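PDB 3P1W: RabGDI protein from Plasmodium falciparum 3D7, which probably binds prenylated Rab GTPases in their GDP-bound form and slows nucleotide release, as Rab GDP-dissociation inhibitors do in vesicle traffic. Local coordinates for residues Asp207-Gly210 against His211-Leu215; Ile348-Gln352 against Asn353-Arg357; Tyr188-Met192 against Leu193-Lys197; Gln224-Tyr227 against Leu228-Arg232; Ala384-Thr388 against Asn389-Lys393. One frame throughout, in Å; residues are numbered along the deposited sequence. Where two conformers were deposited one is given.

Contact 1: Asp207-Gly210 against His211-Leu215; sequences DFLG and HAVAL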
loop_
_atom_site.group_PDB
_atom_site.type_symbol
_atom_site.label_atom_id
_atom_site.label_comp_id
_atom_site.label_asym_id
_atom_site.label_seq_id
_atom_site.Cartn_x
_atom_site.Cartn_y
_atom_site.Cartn_z
ATOM N N ASP A 207 18.425 4.261 -9.643
ATOM C CA ASP A 207 17.647 4.658 -8.476
ATOM C C ASP A 207 16.161 4.775 -8.749
ATOM O O ASP A 207 15.363 4.165 -8.021
ATOM C CB ASP A 207 18.136 5.994 -7.932
ATOM C CG ASP A 207 19.504 5.909 -7.324
ATOM O OD1 ASP A 207 19.979 4.774 -7.087
ATOM O OD2 ASP A 207 20.102 6.997 -7.100
ATOM N N PHE A 208 15.759 5.563 -9.752
ATOM C CA PHE A 208 14.313 5.740 -9.975
ATOM C C PHE A 208 13.704 4.522 -10.654
ATOM O O PHE A 208 12.540 4.191 -10.407
ATOM C CB PHE A 208 13.944 7.055 -10.690
ATOM C CG PHE A 208 14.113 7.028 -12.198
ATOM C CD1 PHE A 208 13.181 6.390 -13.003
ATOM C CD2 PHE A 208 15.169 7.694 -12.799
ATOM C CE1 PHE A 208 13.327 6.383 -14.389
ATOM C CE2 PHE A 208 15.319 7.693 -14.179
ATOM C CZ PHE A 208 14.402 7.034 -14.970
ATOM N N LEU A 209 14.473 3.838 -11.506
ATOM C CA LEU A 209 13.944 2.589 -12.083
ATOM C C LEU A 209 13.604 1.559 -11.013
ATOM O O LEU A 209 12.540 0.947 -11.050
ATOM C CB LEU A 209 14.918 1.983 -13.092
ATOM C CG LEU A 209 14.973 2.787 -14.387
ATOM C CD1 LEU A 209 16.111 2.317 -15.277
ATOM C CD2 LEU A 209 13.633 2.688 -15.080
ATOM N N GLY A 210 14.517 1.347 -10.080
ATOM C CA GLY A 210 14.327 0.336 -9.057
ATOM C C GLY A 210 13.217 0.674 -8.067
ATOM O O GLY A 210 12.397 -0.190 -7.721
ATOM N N HIS A 211 13.212 1.919 -7.607
ATOM C CA HIS A 211 12.341 2.339 -6.532
ATOM C C HIS A 211 10.986 2.837 -7.018
ATOM O O HIS A 211 9.996 2.616 -6.342
ATOM C CB HIS A 211 13.034 3.388 -5.670
ATOM C CG HIS A 211 14.201 2.846 -4.907
ATOM N ND1 HIS A 211 14.210 2.739 -3.530
ATOM C CD2 HIS A 211 15.359 2.290 -5.337
ATOM C CE1 HIS A 211 15.359 2.204 -3.146
ATOM N NE2 HIS A 211 16.062 1.896 -4.223
ATOM N N ALA A 212 10.933 3.478 -8.184
ATOM C CA ALA A 212 9.704 4.144 -8.641
ATOM C C ALA A 212 9.001 3.463 -9.822
ATOM O O ALA A 212 7.868 3.820 -10.142
ATOM C CB ALA A 212 10.005 5.638 -8.977
ATOM N N VAL A 213 9.682 2.544 -10.499
ATOM C CA VAL A 213 9.094 1.833 -11.657
ATOM C C VAL A 213 8.959 0.334 -11.317
ATOM O O VAL A 213 7.860 -0.215 -11.400
ATOM C CB VAL A 213 9.876 2.096 -12.976
ATOM C CG1 VAL A 213 9.246 1.340 -14.166
ATOM C CG2 VAL A 213 9.907 3.583 -13.273
ATOM N N ALA A 214 10.057 -0.311 -10.916
ATOM C CA ALA A 214 9.998 -1.673 -10.387
ATOM C C ALA A 214 9.361 -1.757 -8.974
ATOM O O ALA A 214 8.983 -2.845 -8.510
ATOM C CB ALA A 214 11.391 -2.295 -10.380
ATOM N N LEU A 215 9.274 -0.611 -8.298
ATOM C CA LEU A 215 8.577 -0.477 -6.999
ATOM C C LEU A 215 9.171 -1.320 -5.873
ATOM O O LEU A 215 8.471 -1.772 -4.938
ATOM C CB LEU A 215 7.072 -0.716 -7.161
ATOM C CG LEU A 215 6.397 0.274 -8.123
ATOM C CD1 LEU A 215 4.944 -0.146 -8.330
ATOM C CD2 LEU A 215 6.501 1.764 -7.665
#
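H211 lies over the helical turn that D207 begins, and its side chain can be followed outward from the backbone. CB rests 3.4 Å from D207 O, the carbonyl that also takes the H211 N-H in an ordinary helical bond. With CG anti to the carbonyl carbon (chi1 -67°), the imidazole leans back along the same turn, and CD2 comes to 3.3 Å from D207 O, the oxygen standing oblique to the ring. The two ring nitrogens look elsewhere: ND1 bonds to D360 and NE2 to D219, so a buried histidine with two nitrogens suits a place between two acids, which would probably favour its protonated form. One turn on, the helix 203-213 widens into a pi-type turn near its C-terminal end. There L209 O takes A214 N at 2.8 Å in an almost straight bond, an i to i+5 link, while V213 N reaches the same oxygen only weakly. The buried flank is apolar: CG2 of V213 sits near the plane of the F208 ring, at its edge, 4.3 Å from CD1, and 4.2 Å from L209 CD2. G210 has no side chain; its O lies 3.5 Å from A214 CB, and L215 then leaves the helix with positive phi.

Contact 2: Ile348-Gln352 against Asn353-Arg357; sequences IIIPQ and NQLNR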
loop_
_atom_site.group_PDB
_atom_site.type_symbol
_atom_site.label_atom_id
_atom_site.label_comp_id
_atom_site.label_asym_id
_atom_site.label_seq_id
_atom_site.Cartn_x
_atom_site.Cartn_y
_atom_site.Cartn_z
ATOM N N ILE A 348 4.390 10.434 -4.647
ATOM C CA ILE A 348 5.788 10.810 -4.683
ATOM C C ILE A 348 6.588 9.777 -3.928
ATOM O O ILE A 348 6.306 9.502 -2.766
ATOM C CB ILE A 348 6.039 12.201 -4.043
ATOM C CG1 ILE A 348 5.213 13.308 -4.721
ATOM C CG2 ILE A 348 7.525 12.567 -4.052
ATOM C CD1 ILE A 348 5.139 14.594 -3.891
ATOM N N ILE A 349 7.518 9.148 -4.621
ATOM C CA ILE A 349 8.414 8.179 -4.053
ATOM C C ILE A 349 9.752 8.864 -3.811
ATOM O O ILE A 349 10.364 9.414 -4.751
ATOM C CB ILE A 349 8.546 6.951 -4.965
ATOM C CG1 ILE A 349 7.192 6.233 -5.045
ATOM C CG2 ILE A 349 9.674 5.990 -4.463
ATOM C CD1 ILE A 349 7.079 5.124 -6.092
ATOM N N ILE A 350 10.218 8.803 -2.570
ATOM C CA ILE A 350 11.526 9.391 -2.215
ATOM C C ILE A 350 12.557 8.293 -1.909
ATOM O O ILE A 350 12.522 7.673 -0.823
ATOM C CB ILE A 350 11.425 10.352 -1.035
ATOM C CG1 ILE A 350 10.312 11.392 -1.249
ATOM C CG2 ILE A 350 12.851 11.018 -0.794
ATOM C CD1 ILE A 350 10.061 12.322 -0.039
ATOM N N PRO A 351 13.458 8.024 -2.873
ATOM C CA PRO A 351 14.436 6.963 -2.652
ATOM C C PRO A 351 15.330 7.295 -1.467
ATOM O O PRO A 351 15.736 8.441 -1.293
ATOM C CB PRO A 351 15.205 6.904 -3.968
ATOM C CG PRO A 351 14.264 7.469 -4.973
ATOM C CD PRO A 351 13.448 8.487 -4.276
ATOM N N GLN A 352 15.598 6.289 -0.648
ATOM C CA GLN A 352 16.295 6.473 0.620
ATOM C C GLN A 352 17.649 7.214 0.510
ATOM O O GLN A 352 17.989 8.024 1.390
ATOM C CB GLN A 352 16.439 5.112 1.309
ATOM C CG GLN A 352 17.319 4.103 0.527
ATOM C CD GLN A 352 17.142 2.701 1.006
ATOM O OE1 GLN A 352 18.069 2.127 1.561
ATOM N NE2 GLN A 352 15.947 2.141 0.829
ATOM N N ASN A 353 18.400 6.965 -0.572
ATOM C CA ASN A 353 19.721 7.600 -0.744
ATOM C C ASN A 353 19.638 9.114 -0.937
ATOM O O ASN A 353 20.627 9.840 -0.714
ATOM C CB ASN A 353 20.560 6.914 -1.849
ATOM C CG ASN A 353 19.956 7.041 -3.252
ATOM O OD1 ASN A 353 18.825 7.468 -3.436
ATOM N ND2 ASN A 353 20.742 6.658 -4.260
ATOM N N GLN A 354 18.461 9.587 -1.355
ATOM C CA GLN A 354 18.183 11.018 -1.479
ATOM C C GLN A 354 18.079 11.784 -0.152
ATOM O O GLN A 354 18.382 12.996 -0.076
ATOM C CB GLN A 354 16.922 11.245 -2.324
ATOM C CG GLN A 354 17.132 10.986 -3.796
ATOM C CD GLN A 354 17.980 12.061 -4.472
ATOM O OE1 GLN A 354 17.803 13.284 -4.248
ATOM N NE2 GLN A 354 18.873 11.615 -5.341
ATOM N N LEU A 355 17.710 11.089 0.902
ATOM C CA LEU A 355 17.606 11.725 2.208
ATOM C C LEU A 355 18.562 11.090 3.205
ATOM O O LEU A 355 18.358 11.179 4.403
ATOM C CB LEU A 355 16.164 11.674 2.699
ATOM C CG LEU A 355 15.171 12.548 1.928
ATOM C CD1 LEU A 355 13.769 12.307 2.492
ATOM C CD2 LEU A 355 15.522 14.060 1.939
ATOM N N ASN A 356 19.592 10.417 2.702
ATOM C CA ASN A 356 20.681 9.877 3.547
ATOM C C ASN A 356 20.204 8.972 4.644
ATOM O O ASN A 356 20.662 9.051 5.791
ATOM C CB ASN A 356 21.497 11.006 4.169
ATOM C CG ASN A 356 21.724 12.099 3.229
ATOM O OD1 ASN A 356 22.448 11.942 2.259
ATOM N ND2 ASN A 356 21.103 13.233 3.490
ATOM N N ARG A 357 19.295 8.059 4.278
ATOM C CA ARG A 357 18.638 7.194 5.226
ATOM C C ARG A 357 18.536 5.799 4.641
ATOM O O ARG A 357 18.988 5.550 3.541
ATOM C CB ARG A 357 17.254 7.750 5.597
ATOM C CG ARG A 357 16.307 7.863 4.428
ATOM C CD ARG A 357 15.030 8.570 4.849
ATOM N NE ARG A 357 14.187 7.734 5.726
ATOM C CZ ARG A 357 14.016 7.944 7.035
ATOM N NH1 ARG A 357 14.646 8.924 7.677
ATOM N NH2 ARG A 357 13.189 7.170 7.718
#
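R357 starts with CG wedged between the backbone N and the carbonyl carbon (chi1 61°), which lays that CG 3.5 Å from Q352 O, while Q352 CB lies 3.4 Å from R357 O. I350 turns its CG2 branch anti to the backbone N, and that methyl meets L355 CD1 at 3.6 Å, the two aliphatic chains crossing at a slant. Beta-branched isoleucine fits the strand end, and leucine closes over it from the turn. The chain between them makes a short 3-10 turn: Q354 N donates to P351 O at 3.0 Å, and L355 N to Q352 O at 3.1 Å. Q352 O is gripped twice, because R357 N also reaches it at 3.2 Å, from the opposite face of the carbonyl plane; neither donor lies on a lone pair. P351, just after the strand, has no N-H to continue its pairing and offers its carbonyl to the turn. The polar ends go elsewhere, Q354 OE1 to the backbone of H128 and the R357 guanidinium to S359 O and E394. The turn thus follows strand 346-350, which lies between strands 117-129 and 361-367; I361 of the latter packs on both I350 and L355, while helix 203-213 touches Q352 and Q354.

Contact 3: Tyr188-Met192 against Leu193-Lys197; sequences YKLTM and LEIYK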
loop_
_atom_site.group_PDB
_atom_site.type_symbol
_atom_site.label_atom_id
_atom_site.label_comp_id
_atom_site.label_asym_id
_atom_site.label_seq_id
_atom_site.Cartn_x
_atom_site.Cartn_y
_atom_site.Cartn_z
ATOM N N TYR A 188 17.712 -15.189 -16.717
ATOM C CA TYR A 188 17.753 -16.154 -15.608
ATOM C C TYR A 188 19.161 -16.350 -15.065
ATOM O O TYR A 188 19.322 -16.781 -13.928
ATOM C CB TYR A 188 17.144 -17.499 -16.030
ATOM C CG TYR A 188 15.721 -17.329 -16.484
ATOM C CD1 TYR A 188 14.670 -17.357 -15.570
ATOM C CD2 TYR A 188 15.427 -17.081 -17.822
ATOM C CE1 TYR A 188 13.361 -17.169 -15.987
ATOM C CE2 TYR A 188 14.128 -16.892 -18.246
ATOM C CZ TYR A 188 13.100 -16.938 -17.328
ATOM O OH TYR A 188 11.811 -16.740 -17.758
ATOM N N LYS A 189 20.166 -16.008 -15.866
ATOM C CA LYS A 189 21.569 -16.163 -15.481
ATOM C C LYS A 189 22.188 -14.814 -15.107
ATOM O O LYS A 189 22.904 -14.706 -14.108
ATOM C CB LYS A 189 22.363 -16.837 -16.613
ATOM N N LEU A 190 21.901 -13.777 -15.892
ATOM C CA LEU A 190 22.400 -12.440 -15.587
ATOM C C LEU A 190 21.571 -11.801 -14.479
ATOM O O LEU A 190 20.360 -12.042 -14.372
ATOM C CB LEU A 190 22.358 -11.547 -16.825
ATOM C CG LEU A 190 23.148 -11.994 -18.062
ATOM C CD1 LEU A 190 23.124 -10.884 -19.090
ATOM C CD2 LEU A 190 24.579 -12.380 -17.714
ATOM N N THR A 191 22.233 -10.974 -13.671
ATOM C CA THR A 191 21.555 -10.188 -12.654
ATOM C C THR A 191 20.962 -8.923 -13.273
ATOM O O THR A 191 21.327 -8.533 -14.377
ATOM C CB THR A 191 22.513 -9.762 -11.530
ATOM O OG1 THR A 191 23.485 -8.850 -12.046
ATOM C CG2 THR A 191 23.213 -10.974 -10.911
ATOM N N MET A 192 20.057 -8.250 -12.558
ATOM C CA MET A 192 19.514 -7.008 -13.105
ATOM C C MET A 192 20.612 -5.972 -13.294
ATOM O O MET A 192 20.550 -5.174 -14.228
ATOM C CB MET A 192 18.403 -6.420 -12.219
ATOM C CG MET A 192 17.654 -5.273 -12.912
ATOM S SD MET A 192 16.833 -5.823 -14.420
ATOM C CE MET A 192 16.592 -4.299 -15.316
ATOM N N LEU A 193 21.607 -5.977 -12.409
ATOM C CA LEU A 193 22.697 -5.009 -12.482
ATOM C C LEU A 193 23.461 -5.187 -13.796
ATOM O O LEU A 193 23.813 -4.217 -14.450
ATOM C CB LEU A 193 23.653 -5.160 -11.290
ATOM C CG LEU A 193 24.926 -4.298 -11.333
ATOM C CD1 LEU A 193 24.587 -2.821 -11.345
ATOM C CD2 LEU A 193 25.888 -4.635 -10.194
ATOM N N GLU A 194 23.687 -6.436 -14.187
ATOM C CA GLU A 194 24.372 -6.703 -15.457
ATOM C C GLU A 194 23.535 -6.198 -16.635
ATOM O O GLU A 194 24.091 -5.690 -17.601
ATOM C CB GLU A 194 24.719 -8.189 -15.600
ATOM C CG GLU A 194 25.799 -8.644 -14.616
ATOM C CD GLU A 194 26.059 -10.138 -14.667
ATOM O OE1 GLU A 194 26.884 -10.575 -15.497
ATOM O OE2 GLU A 194 25.457 -10.881 -13.870
ATOM N N ILE A 195 22.203 -6.278 -16.531
ATOM C CA ILE A 195 21.327 -5.729 -17.575
ATOM C C ILE A 195 21.419 -4.200 -17.634
ATOM O O ILE A 195 21.479 -3.624 -18.715
ATOM C CB ILE A 195 19.850 -6.122 -17.381
ATOM C CG1 ILE A 195 19.651 -7.635 -17.523
ATOM C CG2 ILE A 195 18.969 -5.369 -18.392
ATOM C CD1 ILE A 195 19.942 -8.175 -18.926
ATOM N N TYR A 196 21.423 -3.541 -16.472
ATOM C CA TYR A 196 21.605 -2.090 -16.433
ATOM C C TYR A 196 22.924 -1.685 -17.107
ATOM O O TYR A 196 22.948 -0.799 -17.956
ATOM C CB TYR A 196 21.604 -1.572 -14.993
ATOM C CG TYR A 196 20.254 -1.488 -14.295
ATOM C CD1 TYR A 196 19.098 -1.084 -14.968
ATOM C CD2 TYR A 196 20.152 -1.763 -12.932
ATOM C CE1 TYR A 196 17.860 -0.960 -14.299
ATOM C CE2 TYR A 196 18.927 -1.653 -12.253
ATOM C CZ TYR A 196 17.782 -1.267 -12.940
ATOM O OH TYR A 196 16.578 -1.157 -12.250
ATOM N N LYS A 197 24.010 -2.328 -16.689
ATOM C CA LYS A 197 25.346 -2.089 -17.259
ATOM C C LYS A 197 25.402 -2.328 -18.763
ATOM O O LYS A 197 26.157 -1.653 -19.460
ATOM C CB LYS A 197 26.406 -2.964 -16.563
ATOM C CG LYS A 197 26.733 -2.512 -15.138
ATOM C CD LYS A 197 27.654 -3.509 -14.414
#
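OE2 of E194 meets two groups of T191: T191 N donates at 3.2 Å in a nearly straight bond, coming from above the carboxylate plane, and T191 OG1 adds a weak bond at 3.4 Å. The threonine repays this, since its OG1 accepts E194 N at 3.2 Å. Together they make a capping box, with T191 as N-cap. Its OG1 sits between the backbone N and the carbonyl carbon (chi1 66°), which turns the hydroxyl toward the first turn, where amide N-H groups lack helical acceptors. A glutamate at the third helical position suits the site twice, as acceptor and because its negative charge probably interacts favourably with the helix dipole. L190 crosses E194 at about a right angle, its CD2 3.7 Å from OE1. On the buried side M192 lays its methyl over one face of the Y196 ring, CE 4.2 Å from the centroid, a CH-pi contact. The sulfur stands farther above the same ring, a Met-aromatic contact at 5.0 Å from SD to the centroid. Unbranched, flexible M192 bends at chi2 to reach this ring while its chain also packs on A226, T229 and L230 of helix 226-243 and F167 of helix 158-173; Y196 meets helix 203-213.

Contact 4: Gln224-Tyr227 against Leu228-Arg232; sequences QPAY and LTLER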
loop_
_atom_site.group_PDB
_atom_site.type_symbol
_atom_site.label_atom_id
_atom_site.label_comp_id
_atom_site.label_asym_id
_atom_site.label_seq_id
_atom_site.Cartn_x
_atom_site.Cartn_y
_atom_site.Cartn_z
ATOM N N GLN A 224 20.016 -10.060 -7.744
ATOM C CA GLN A 224 19.118 -11.150 -8.118
ATOM C C GLN A 224 18.975 -11.264 -9.642
ATOM O O GLN A 224 19.272 -10.310 -10.369
ATOM C CB GLN A 224 17.733 -10.908 -7.506
ATOM C CG GLN A 224 17.709 -10.879 -5.989
ATOM C CD GLN A 224 16.293 -10.741 -5.427
ATOM O OE1 GLN A 224 15.550 -9.822 -5.786
ATOM N NE2 GLN A 224 15.920 -11.656 -4.532
ATOM N N PRO A 225 18.511 -12.432 -10.133
ATOM C CA PRO A 225 18.299 -12.610 -11.580
ATOM C C PRO A 225 17.392 -11.546 -12.218
ATOM O O PRO A 225 16.400 -11.132 -11.610
ATOM C CB PRO A 225 17.653 -13.997 -11.668
ATOM C CG PRO A 225 18.210 -14.735 -10.481
ATOM C CD PRO A 225 18.271 -13.688 -9.390
ATOM N N ALA A 226 17.728 -11.150 -13.449
ATOM C CA ALA A 226 17.117 -9.996 -14.121
ATOM C C ALA A 226 15.611 -10.137 -14.385
ATOM O O ALA A 226 14.875 -9.163 -14.235
ATOM C CB ALA A 226 17.849 -9.690 -15.433
ATOM N N TYR A 227 15.156 -11.338 -14.768
ATOM C CA TYR A 227 13.751 -11.541 -15.177
ATOM C C TYR A 227 12.726 -11.029 -14.154
ATOM O O TYR A 227 11.669 -10.523 -14.528
ATOM C CB TYR A 227 13.462 -13.021 -15.502
ATOM C CG TYR A 227 13.286 -13.949 -14.309
ATOM C CD1 TYR A 227 12.019 -14.352 -13.904
ATOM C CD2 TYR A 227 14.387 -14.452 -13.615
ATOM C CE1 TYR A 227 11.854 -15.218 -12.824
ATOM C CE2 TYR A 227 14.235 -15.324 -12.545
ATOM C CZ TYR A 227 12.975 -15.699 -12.150
ATOM O OH TYR A 227 12.821 -16.559 -11.082
ATOM N N LEU A 228 13.039 -11.182 -12.873
ATOM C CA LEU A 228 12.164 -10.725 -11.793
ATOM C C LEU A 228 11.886 -9.230 -11.927
ATOM O O LEU A 228 10.747 -8.777 -11.779
ATOM C CB LEU A 228 12.813 -11.011 -10.437
ATOM C CG LEU A 228 13.028 -12.478 -10.058
ATOM C CD1 LEU A 228 14.249 -12.614 -9.109
ATOM C CD2 LEU A 228 11.753 -13.087 -9.464
ATOM N N THR A 229 12.928 -8.473 -12.253
ATOM C CA THR A 229 12.830 -7.025 -12.307
ATOM C C THR A 229 12.277 -6.570 -13.659
ATOM O O THR A 229 11.455 -5.661 -13.735
ATOM C CB THR A 229 14.188 -6.389 -12.015
ATOM O OG1 THR A 229 14.611 -6.764 -10.693
ATOM C CG2 THR A 229 14.101 -4.868 -12.116
ATOM N N LEU A 230 12.689 -7.241 -14.729
ATOM C CA LEU A 230 12.166 -6.924 -16.038
ATOM C C LEU A 230 10.645 -7.078 -16.061
ATOM O O LEU A 230 9.954 -6.247 -16.640
ATOM C CB LEU A 230 12.835 -7.797 -17.118
ATOM C CG LEU A 230 14.310 -7.482 -17.384
ATOM C CD1 LEU A 230 14.977 -8.612 -18.198
ATOM C CD2 LEU A 230 14.463 -6.145 -18.118
ATOM N N GLU A 231 10.129 -8.132 -15.437
ATOM C CA GLU A 231 8.685 -8.363 -15.404
ATOM C C GLU A 231 7.968 -7.224 -14.697
ATOM O O GLU A 231 6.912 -6.780 -15.123
ATOM C CB GLU A 231 8.347 -9.690 -14.695
ATOM C CG GLU A 231 8.691 -10.936 -15.487
ATOM C CD GLU A 231 7.713 -11.238 -16.614
ATOM O OE1 GLU A 231 6.957 -10.336 -17.043
ATOM O OE2 GLU A 231 7.718 -12.392 -17.087
ATOM N N ARG A 232 8.557 -6.758 -13.610
ATOM C CA ARG A 232 7.968 -5.686 -12.819
ATOM C C ARG A 232 7.987 -4.359 -13.565
ATOM O O ARG A 232 6.998 -3.622 -13.569
ATOM C CB ARG A 232 8.707 -5.559 -11.493
ATOM C CG ARG A 232 8.418 -6.724 -10.544
ATOM C CD ARG A 232 9.353 -6.716 -9.380
ATOM N NE ARG A 232 9.040 -5.649 -8.438
ATOM C CZ ARG A 232 8.140 -5.739 -7.454
ATOM N NH1 ARG A 232 7.438 -6.851 -7.252
ATOM N NH2 ARG A 232 7.947 -4.703 -6.662
HETATM O O HOH W 1 16.496 -8.575 -10.227
#
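A226 O takes two N-H donors on the tight, buried side of this contact: T229 N at 2.9 Å, from above the carbonyl plane, and L230 N at 3.0 Å, in that plane. Small A226 lets L230 CD1 come to 4.1 Å from its CB, and A226, T229 and L230 all pack on M192 of helix 192-198. The outer side, made by Y227, L228, P225 and exposed Q224, is looser. There L228 CG sits over one face of the Y227 ring, 4.0 Å from its centroid, in a CH-pi contact between neighbours that run side by side. Y227 puts its ring there by tucking CG between the backbone N and the carbonyl carbon (chi1 77°), which swings the ring forward over L228. Leucine's branched end fits under so broad a ring, one methyl (CD2) reaching toward the hydroxyl. The other, L228 CD1, only grazes Q224 CB and P225 CD, each at 4.2 Å. A water bridges the first turn, 2.9 Å from P225 O, to which it probably donates, and bonds to T229 OG1, whose hydroxyl also meets Y216. Proline, lacking an N-H, is well tolerated at a helix start, where N-H groups have no helical acceptor, and P225 stands just before the first turn of helix 226-243.

Contact 5: Ala384-Thr388 against Asn389-Lys393; sequences ATVET and NNPIK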
loop_
_atom_site.group_PDB
_atom_site.type_symbol
_atom_site.label_atom_id
_atom_site.label_comp_id
_atom_site.label_asym_id
_atom_site.label_seq_id
_atom_site.Cartn_x
_atom_site.Cartn_y
_atom_site.Cartn_z
ATOM N N ALA A 384 6.779 7.163 6.522
ATOM C CA ALA A 384 8.151 6.769 6.654
ATOM C C ALA A 384 8.323 5.660 7.669
ATOM O O ALA A 384 7.549 5.555 8.625
ATOM C CB ALA A 384 9.035 7.986 7.054
ATOM N N THR A 385 9.372 4.865 7.500
ATOM C CA THR A 385 9.818 3.935 8.547
ATOM C C THR A 385 10.689 4.711 9.502
ATOM O O THR A 385 11.581 5.433 9.076
ATOM C CB THR A 385 10.606 2.740 7.994
ATOM O OG1 THR A 385 9.846 2.118 6.961
ATOM C CG2 THR A 385 10.901 1.691 9.143
ATOM N N VAL A 386 10.414 4.576 10.801
ATOM C CA VAL A 386 11.125 5.337 11.805
ATOM C C VAL A 386 12.551 4.753 11.968
ATOM O O VAL A 386 12.713 3.564 12.234
ATOM C CB VAL A 386 10.400 5.306 13.142
ATOM C CG1 VAL A 386 11.271 5.989 14.207
ATOM C CG2 VAL A 386 8.999 5.971 13.039
ATOM N N GLU A 387 13.563 5.576 11.762
ATOM C CA GLU A 387 14.955 5.174 11.929
ATOM C C GLU A 387 15.692 5.844 13.087
ATOM O O GLU A 387 16.819 5.433 13.411
ATOM C CB GLU A 387 15.743 5.438 10.610
ATOM C CG GLU A 387 15.208 4.601 9.496
ATOM C CD GLU A 387 16.004 4.631 8.204
ATOM O OE1 GLU A 387 16.982 5.414 8.064
ATOM O OE2 GLU A 387 15.610 3.823 7.322
ATOM N N THR A 388 15.079 6.855 13.709
ATOM C CA THR A 388 15.725 7.644 14.734
ATOM C C THR A 388 14.820 7.849 15.979
ATOM O O THR A 388 13.659 7.426 15.988
ATOM C CB THR A 388 16.116 9.055 14.222
ATOM O OG1 THR A 388 14.957 9.932 14.208
ATOM C CG2 THR A 388 16.777 8.989 12.823
ATOM N N ASN A 389 15.406 8.519 16.977
ATOM C CA ASN A 389 14.731 8.942 18.208
ATOM C C ASN A 389 13.672 10.011 17.997
ATOM O O ASN A 389 12.826 10.212 18.877
ATOM C CB ASN A 389 15.756 9.368 19.309
ATOM C CG ASN A 389 16.510 10.697 19.011
ATOM O OD1 ASN A 389 16.523 11.209 17.902
ATOM N ND2 ASN A 389 17.175 11.219 20.030
ATOM N N ASN A 390 13.681 10.645 16.823
ATOM C CA ASN A 390 12.836 11.807 16.520
ATOM C C ASN A 390 12.201 11.716 15.138
ATOM O O ASN A 390 12.616 12.388 14.192
ATOM C CB ASN A 390 13.614 13.123 16.670
ATOM C CG ASN A 390 12.691 14.355 16.665
ATOM O OD1 ASN A 390 11.539 14.291 16.225
ATOM N ND2 ASN A 390 13.217 15.484 17.111
ATOM N N PRO A 391 11.167 10.864 15.010
ATOM C CA PRO A 391 10.548 10.628 13.700
ATOM C C PRO A 391 9.934 11.861 13.054
ATOM O O PRO A 391 9.926 12.005 11.828
ATOM C CB PRO A 391 9.452 9.597 14.002
ATOM C CG PRO A 391 9.611 9.154 15.372
ATOM C CD PRO A 391 10.665 9.963 16.062
ATOM N N ILE A 392 9.397 12.769 13.856
ATOM C CA ILE A 392 8.889 14.013 13.294
ATOM C C ILE A 392 9.961 14.771 12.503
ATOM O O ILE A 392 9.683 15.339 11.427
ATOM C CB ILE A 392 8.275 14.918 14.399
ATOM C CG1 ILE A 392 6.946 14.328 14.836
ATOM C CG2 ILE A 392 8.048 16.327 13.879
ATOM C CD1 ILE A 392 5.909 14.470 13.790
ATOM N N LYS A 393 11.189 14.755 13.013
ATOM C CA LYS A 393 12.301 15.368 12.318
ATOM C C LYS A 393 12.638 14.622 10.995
ATOM O O LYS A 393 13.007 15.247 10.002
ATOM C CB LYS A 393 13.529 15.422 13.256
ATOM C CG LYS A 393 14.378 16.653 13.124
ATOM C CD LYS A 393 14.794 16.920 11.688
#
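V386 and P391 meet at a slant, the two valine methyls set against CB and CG of the proline ring. CG1 of V386 lies 3.8 Å from P391 CG, and CG2 lies 3.8 Å from P391 CB, so both branches share the contact. A compact valine and a rigid ring suit such a join, having few torsions to fix. T388 acts on the polar side: its OG1, placed between the backbone N and the carbonyl carbon (chi1 79°), accepts N390 N at 3.0 Å, forming an ST turn, and it also bonds to E394. N390 in turn caps the short helix, its OD1 taking K393 N at 3.3 Å from well above the amide plane, a common role for asparagine at an N-cap. N389 sits exposed at the bend. The turn joins strand 378-385 to the weakly bonded helix 391-394, which rests on strands 320-333 and 405-418 through P391 and I392, while V386 is backbone hydrogen-bonded to Q325 of strand 320-333.

Contact 1 is the buried one, contact 5 lies at the surface, and contacts 2, 3 and 4 are partly buried. Helices 192-198, 203-213 and 226-243 (contacts 3, 1 and 4) pack together; contacts 3 and 4 are closest, about 9 Å between centres, and are joined by backbone bonds of L190 with A226 and M192 with Q224. Contacts 2 and 5 leave strands of one sheet, and R357 of contact 2 reaches toward contact 5. D207 with N353 and A212 with I349 tie contact 1 to contact 2. Contacts 3 and 5 both cap a helix start, contact 5 combining its cap with a Val-Pro apolar join, whereas contact 1 widens the turn at a helix end.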